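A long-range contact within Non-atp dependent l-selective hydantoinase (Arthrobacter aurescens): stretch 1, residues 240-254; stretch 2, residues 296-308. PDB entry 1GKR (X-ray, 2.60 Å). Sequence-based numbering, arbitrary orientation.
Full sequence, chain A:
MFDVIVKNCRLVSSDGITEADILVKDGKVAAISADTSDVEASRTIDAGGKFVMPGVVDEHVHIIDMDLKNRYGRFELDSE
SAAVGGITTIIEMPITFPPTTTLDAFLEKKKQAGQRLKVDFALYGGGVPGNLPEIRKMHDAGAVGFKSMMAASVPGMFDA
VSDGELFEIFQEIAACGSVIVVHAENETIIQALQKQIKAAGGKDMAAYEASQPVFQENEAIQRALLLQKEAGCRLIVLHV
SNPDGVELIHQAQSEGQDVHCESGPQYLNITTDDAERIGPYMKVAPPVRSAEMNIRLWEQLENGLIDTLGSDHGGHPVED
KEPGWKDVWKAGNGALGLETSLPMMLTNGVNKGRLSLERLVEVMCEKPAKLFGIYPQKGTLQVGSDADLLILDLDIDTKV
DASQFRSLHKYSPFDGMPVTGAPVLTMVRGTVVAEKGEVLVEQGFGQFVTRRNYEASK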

# COMPACT_ATOMS: atom_id res chain seq x y z
N VAL A 240 -8.11 -3.28 21.39
CA VAL A 240 -8.12 -2.35 20.26
C VAL A 240 -9.60 -1.98 20.08
O VAL A 240 -10.44 -2.85 19.84
CB VAL A 240 -7.58 -3.03 19.00
CG1 VAL A 240 -7.80 -2.13 17.79
CG2 VAL A 240 -6.12 -3.31 19.19
N SER A 241 -9.90 -0.69 20.19
CA SER A 241 -11.27 -0.21 20.13
C SER A 241 -11.88 0.15 18.79
O SER A 241 -13.10 0.30 18.71
CB SER A 241 -11.41 1.03 20.99
OG SER A 241 -10.85 2.14 20.30
N ASN A 242 -11.05 0.33 17.76
CA ASN A 242 -11.58 0.76 16.47
C ASN A 242 -11.11 -0.04 15.26
O ASN A 242 -10.01 -0.57 15.23
CB ASN A 242 -11.24 2.23 16.29
CG ASN A 242 -9.78 2.45 15.96
OD1 ASN A 242 -9.37 2.33 14.80
ND2 ASN A 242 -8.99 2.77 16.97
N PRO A 243 -11.94 -0.08 14.20
CA PRO A 243 -11.68 -0.79 12.95
C PRO A 243 -10.35 -0.48 12.29
O PRO A 243 -9.65 -1.39 11.82
CB PRO A 243 -12.85 -0.38 12.05
CG PRO A 243 -13.89 0.12 13.00
CD PRO A 243 -13.09 0.83 14.04
N ASP A 244 -10.00 0.80 12.24
CA ASP A 244 -8.74 1.18 11.60
C ASP A 244 -7.51 0.63 12.30
O ASP A 244 -6.52 0.30 11.64
CB ASP A 244 -8.64 2.70 11.49
CG ASP A 244 -9.72 3.30 10.60
OD1 ASP A 244 -10.02 2.69 9.55
OD2 ASP A 244 -10.26 4.37 10.94
N GLY A 245 -7.57 0.52 13.62
CA GLY A 245 -6.44 -0.01 14.35
C GLY A 245 -6.31 -1.50 14.08
O GLY A 245 -5.20 -2.04 13.96
N VAL A 246 -7.45 -2.17 14.00
CA VAL A 246 -7.45 -3.59 13.72
C VAL A 246 -6.76 -3.79 12.38
O VAL A 246 -5.86 -4.63 12.25
CB VAL A 246 -8.88 -4.17 13.66
CG1 VAL A 246 -8.84 -5.63 13.21
CG2 VAL A 246 -9.53 -4.08 15.03
N GLU A 247 -7.14 -2.99 11.39
CA GLU A 247 -6.55 -3.12 10.07
C GLU A 247 -5.03 -2.90 10.08
O GLU A 247 -4.28 -3.67 9.48
CB GLU A 247 -7.25 -2.18 9.09
CG GLU A 247 -7.92 -2.92 7.93
CD GLU A 247 -9.39 -2.53 7.73
OE1 GLU A 247 -9.66 -1.32 7.52
OE2 GLU A 247 -10.27 -3.43 7.79
N LEU A 248 -4.56 -1.86 10.77
CA LEU A 248 -3.14 -1.56 10.86
C LEU A 248 -2.36 -2.78 11.33
O LEU A 248 -1.33 -3.13 10.76
CB LEU A 248 -2.90 -0.41 11.83
CG LEU A 248 -2.56 0.99 11.30
CD1 LEU A 248 -3.24 1.25 9.97
CD2 LEU A 248 -2.99 2.03 12.32
N ILE A 249 -2.85 -3.43 12.38
CA ILE A 249 -2.20 -4.60 12.94
C ILE A 249 -2.29 -5.77 11.98
O ILE A 249 -1.30 -6.47 11.72
CB ILE A 249 -2.83 -5.01 14.29
CG1 ILE A 249 -2.58 -3.91 15.32
CG2 ILE A 249 -2.23 -6.30 14.79
CD1 ILE A 249 -3.34 -4.11 16.59
N HIS A 250 -3.49 -5.99 11.44
CA HIS A 250 -3.69 -7.08 10.50
C HIS A 250 -2.72 -6.95 9.31
O HIS A 250 -2.05 -7.91 8.93
CB HIS A 250 -5.12 -7.08 9.99
CG HIS A 250 -5.46 -8.31 9.22
ND1 HIS A 250 -5.30 -9.58 9.76
CD2 HIS A 250 -5.89 -8.49 7.95
CE1 HIS A 250 -5.62 -10.48 8.84
NE2 HIS A 250 -5.97 -9.85 7.74
N GLN A 251 -2.67 -5.75 8.74
CA GLN A 251 -1.79 -5.50 7.62
C GLN A 251 -0.35 -5.87 7.98
O GLN A 251 0.34 -6.54 7.21
CB GLN A 251 -1.87 -4.03 7.22
CG GLN A 251 -0.90 -3.66 6.11
CD GLN A 251 -1.11 -4.49 4.84
OE1 GLN A 251 -2.17 -4.41 4.20
NE2 GLN A 251 -0.11 -5.29 4.47
N ALA A 252 0.09 -5.45 9.15
CA ALA A 252 1.44 -5.73 9.58
C ALA A 252 1.68 -7.22 9.82
O ALA A 252 2.74 -7.72 9.45
CB ALA A 252 1.79 -4.94 10.84
N GLN A 253 0.73 -7.93 10.42
CA GLN A 253 0.99 -9.35 10.65
C GLN A 253 0.99 -10.03 9.30
O GLN A 253 1.77 -10.95 9.03
CB GLN A 253 -0.05 -9.99 11.58
CG GLN A 253 -1.38 -10.32 10.97
CD GLN A 253 -2.24 -11.20 11.87
OE1 GLN A 253 -3.35 -11.57 11.49
NE2 GLN A 253 -1.75 -11.54 13.05
N SER A 254 0.12 -9.52 8.43
CA SER A 254 -0.01 -10.03 7.09
C SER A 254 1.30 -9.82 6.31
O SER A 254 1.55 -10.47 5.30
CB SER A 254 -1.17 -9.30 6.42
OG SER A 254 -1.01 -9.27 5.03
N ARG A 296 -18.16 -2.24 11.56
CA ARG A 296 -16.90 -2.70 10.98
C ARG A 296 -16.25 -3.74 11.88
O ARG A 296 -15.84 -4.81 11.41
CB ARG A 296 -15.94 -1.53 10.83
CG ARG A 296 -16.22 -0.62 9.67
CD ARG A 296 -15.33 -0.99 8.49
NE ARG A 296 -13.92 -0.64 8.69
CZ ARG A 296 -13.49 0.58 9.03
NH1 ARG A 296 -14.36 1.57 9.23
NH2 ARG A 296 -12.19 0.81 9.15
N LEU A 297 -16.15 -3.42 13.16
CA LEU A 297 -15.55 -4.31 14.14
C LEU A 297 -16.14 -5.71 14.05
O LEU A 297 -15.40 -6.71 14.02
CB LEU A 297 -15.77 -3.75 15.53
CG LEU A 297 -14.57 -3.39 16.40
CD1 LEU A 297 -13.50 -2.69 15.59
CD2 LEU A 297 -15.05 -2.49 17.52
N TRP A 298 -17.47 -5.79 14.00
CA TRP A 298 -18.14 -7.09 13.93
C TRP A 298 -17.80 -7.87 12.66
O TRP A 298 -17.75 -9.10 12.69
CB TRP A 298 -19.64 -6.93 14.04
CG TRP A 298 -20.14 -6.88 15.46
CD1 TRP A 298 -20.55 -5.78 16.16
CD2 TRP A 298 -20.34 -8.00 16.32
NE1 TRP A 298 -21.01 -6.14 17.40
CE2 TRP A 298 -20.89 -7.50 17.53
CE3 TRP A 298 -20.11 -9.38 16.20
CZ2 TRP A 298 -21.22 -8.33 18.61
CZ3 TRP A 298 -20.43 -10.21 17.27
CH2 TRP A 298 -20.98 -9.68 18.46
N GLU A 299 -17.58 -7.16 11.56
CA GLU A 299 -17.22 -7.82 10.32
C GLU A 299 -15.80 -8.36 10.45
O GLU A 299 -15.52 -9.51 10.12
CB GLU A 299 -17.26 -6.84 9.16
CG GLU A 299 -18.64 -6.50 8.65
CD GLU A 299 -18.60 -5.44 7.56
OE1 GLU A 299 -17.72 -5.55 6.67
OE2 GLU A 299 -19.44 -4.52 7.60
N GLN A 300 -14.92 -7.52 10.96
CA GLN A 300 -13.54 -7.92 11.13
C GLN A 300 -13.43 -9.15 12.03
O GLN A 300 -12.58 -10.01 11.81
CB GLN A 300 -12.74 -6.76 11.72
CG GLN A 300 -12.85 -5.50 10.90
CD GLN A 300 -12.00 -4.39 11.44
OE1 GLN A 300 -12.08 -4.05 12.62
NE2 GLN A 300 -11.17 -3.81 10.58
N LEU A 301 -14.30 -9.22 13.03
CA LEU A 301 -14.28 -10.34 13.96
C LEU A 301 -14.57 -11.65 13.23
O LEU A 301 -13.76 -12.57 13.23
CB LEU A 301 -15.32 -10.13 15.06
CG LEU A 301 -15.11 -10.73 16.45
CD1 LEU A 301 -16.45 -11.22 16.97
CD2 LEU A 301 -14.12 -11.87 16.43
N GLU A 302 -15.73 -11.72 12.59
CA GLU A 302 -16.11 -12.92 11.87
C GLU A 302 -15.15 -13.23 10.73
O GLU A 302 -14.96 -14.39 10.37
CB GLU A 302 -17.54 -12.80 11.34
CG GLU A 302 -18.08 -14.00 10.55
CD GLU A 302 -18.06 -15.34 11.31
OE1 GLU A 302 -18.38 -15.37 12.52
OE2 GLU A 302 -17.74 -16.38 10.68
N ASN A 303 -14.54 -12.19 10.17
CA ASN A 303 -13.63 -12.40 9.06
C ASN A 303 -12.19 -12.75 9.41
O ASN A 303 -11.37 -12.96 8.52
CB ASN A 303 -13.68 -11.19 8.13
CG ASN A 303 -14.96 -11.14 7.33
OD1 ASN A 303 -15.36 -12.14 6.75
ND2 ASN A 303 -15.60 -9.98 7.28
N GLY A 304 -11.87 -12.80 10.69
CA GLY A 304 -10.52 -13.16 11.07
C GLY A 304 -9.49 -12.08 11.32
O GLY A 304 -8.33 -12.42 11.52
N LEU A 305 -9.87 -10.80 11.29
CA LEU A 305 -8.90 -9.74 11.54
C LEU A 305 -8.64 -9.51 13.03
O LEU A 305 -7.66 -8.86 13.41
CB LEU A 305 -9.34 -8.43 10.90
CG LEU A 305 -9.12 -8.37 9.39
CD1 LEU A 305 -10.01 -9.38 8.72
CD2 LEU A 305 -9.42 -6.99 8.89
N ILE A 306 -9.52 -10.02 13.87
CA ILE A 306 -9.34 -9.87 15.30
C ILE A 306 -8.87 -11.21 15.83
O ILE A 306 -9.59 -12.19 15.81
CB ILE A 306 -10.65 -9.43 15.94
CG1 ILE A 306 -10.97 -8.02 15.43
CG2 ILE A 306 -10.54 -9.51 17.44
CD1 ILE A 306 -12.16 -7.38 16.07
N ASP A 307 -7.64 -11.25 16.32
CA ASP A 307 -7.04 -12.49 16.80
C ASP A 307 -7.54 -13.08 18.10
O ASP A 307 -7.73 -14.29 18.19
CB ASP A 307 -5.53 -12.30 16.87
CG ASP A 307 -4.95 -11.89 15.55
OD1 ASP A 307 -4.99 -12.74 14.63
OD2 ASP A 307 -4.49 -10.73 15.41
N THR A 308 -7.75 -12.24 19.11
CA THR A 308 -8.23 -12.74 20.39
C THR A 308 -9.23 -11.79 21.04
O THR A 308 -9.31 -10.61 20.71
CB THR A 308 -7.09 -12.91 21.41
OG1 THR A 308 -6.55 -11.62 21.71
CG2 THR A 308 -5.99 -13.81 20.86
O HOH W 1 -4.73 -9.36 12.92
O HOH W 2 -5.85 -12.00 12.17

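A helix starting at Pro-243 packs beside a helix that enters the second stretch already formed, and beside the turn after it. The two axes run in nearly the same direction, 32° apart, and approach to 9.8 Å; together the two stretches bury 632 Å². Asn-242 starts the first helix: with chi1 at p its side chain folds back over the first turn, and its OD1 accepts from Gly-245 N at 2.8 Å as the N-cap.

At this end the backbones lie close together, and Pro-243 suits the place because a first-turn residue needs no amide proton for the helix. Its ring presents CG to Leu-297 CD1 at 3.8 Å. Leu-297 points its CA-to-CB bond sideways, but an off-rotamer chi1 of -119° carries its end back to the contact, where CD1 also lies 4.2 Å from Val-246 CG2. Val-246, in the t rotamer and pointing toward the second stretch, turns its other methyl, CG1, to Leu-305 CB (3.7 Å); both methyls lie near Ile-306, with Val-246 CG1 3.9 Å from Ile-306 CG1.

Gln-300 brings an amide into this buried setting, and its NE2 is bonded twice. Extended through chi2 (t) from an m chi1, it directs NE2 to two acceptors one helical turn apart, Pro-243 O at 3.1 Å and nearly linear (168°), and Glu-247 OE2 at 3.0 Å. Glu-247 leaves its CA sideways, and its off-well chi1 and chi2 bring the carboxylate within reach. Its OE1 lies 3.7 Å from Arg-296 NH2, a long salt bridge. The shorter one joins Arg-296 NH2 to Asp-244 OD1 at 2.9 Å. Asp-244 points away at CB, yet chi1 at m returns its end to the arginine. Arg-296 is bent, with chi2 at -98°, so that one face of its guanidinium covers Pro-243 CB, 3.2 Å from NH2, while both carboxylates approach the edge.

Farther along, the second helix gives way at Gly-304, whose positive phi (94°) goes with a Schellman motif, Leu-305 N donating to Gln-300 O (2.9 Å) and Gly-304 N to Leu-301 O (3.2 Å); a CB there would be jammed against the preceding carbonyl O. The turn delivers Leu-305 to His-250, whose t rotamer lays a ring face beneath Leu-305 CG, 3.7 Å from the ring centroid in a CH-pi contact. His-250 ND1 bonds weakly to Gln-253 OE1 at 3.3 Å, with Gln-253 in the p rotamer.

Water completes this end. Water 1 links His-250 ND1 (3.2 Å from its O) with Leu-305 O (3.0 Å) and Asp-307 OD2 (2.9 Å), while water 2 lies between Gln-253 OE1 and Gly-304 O, its O 2.6 Å from each.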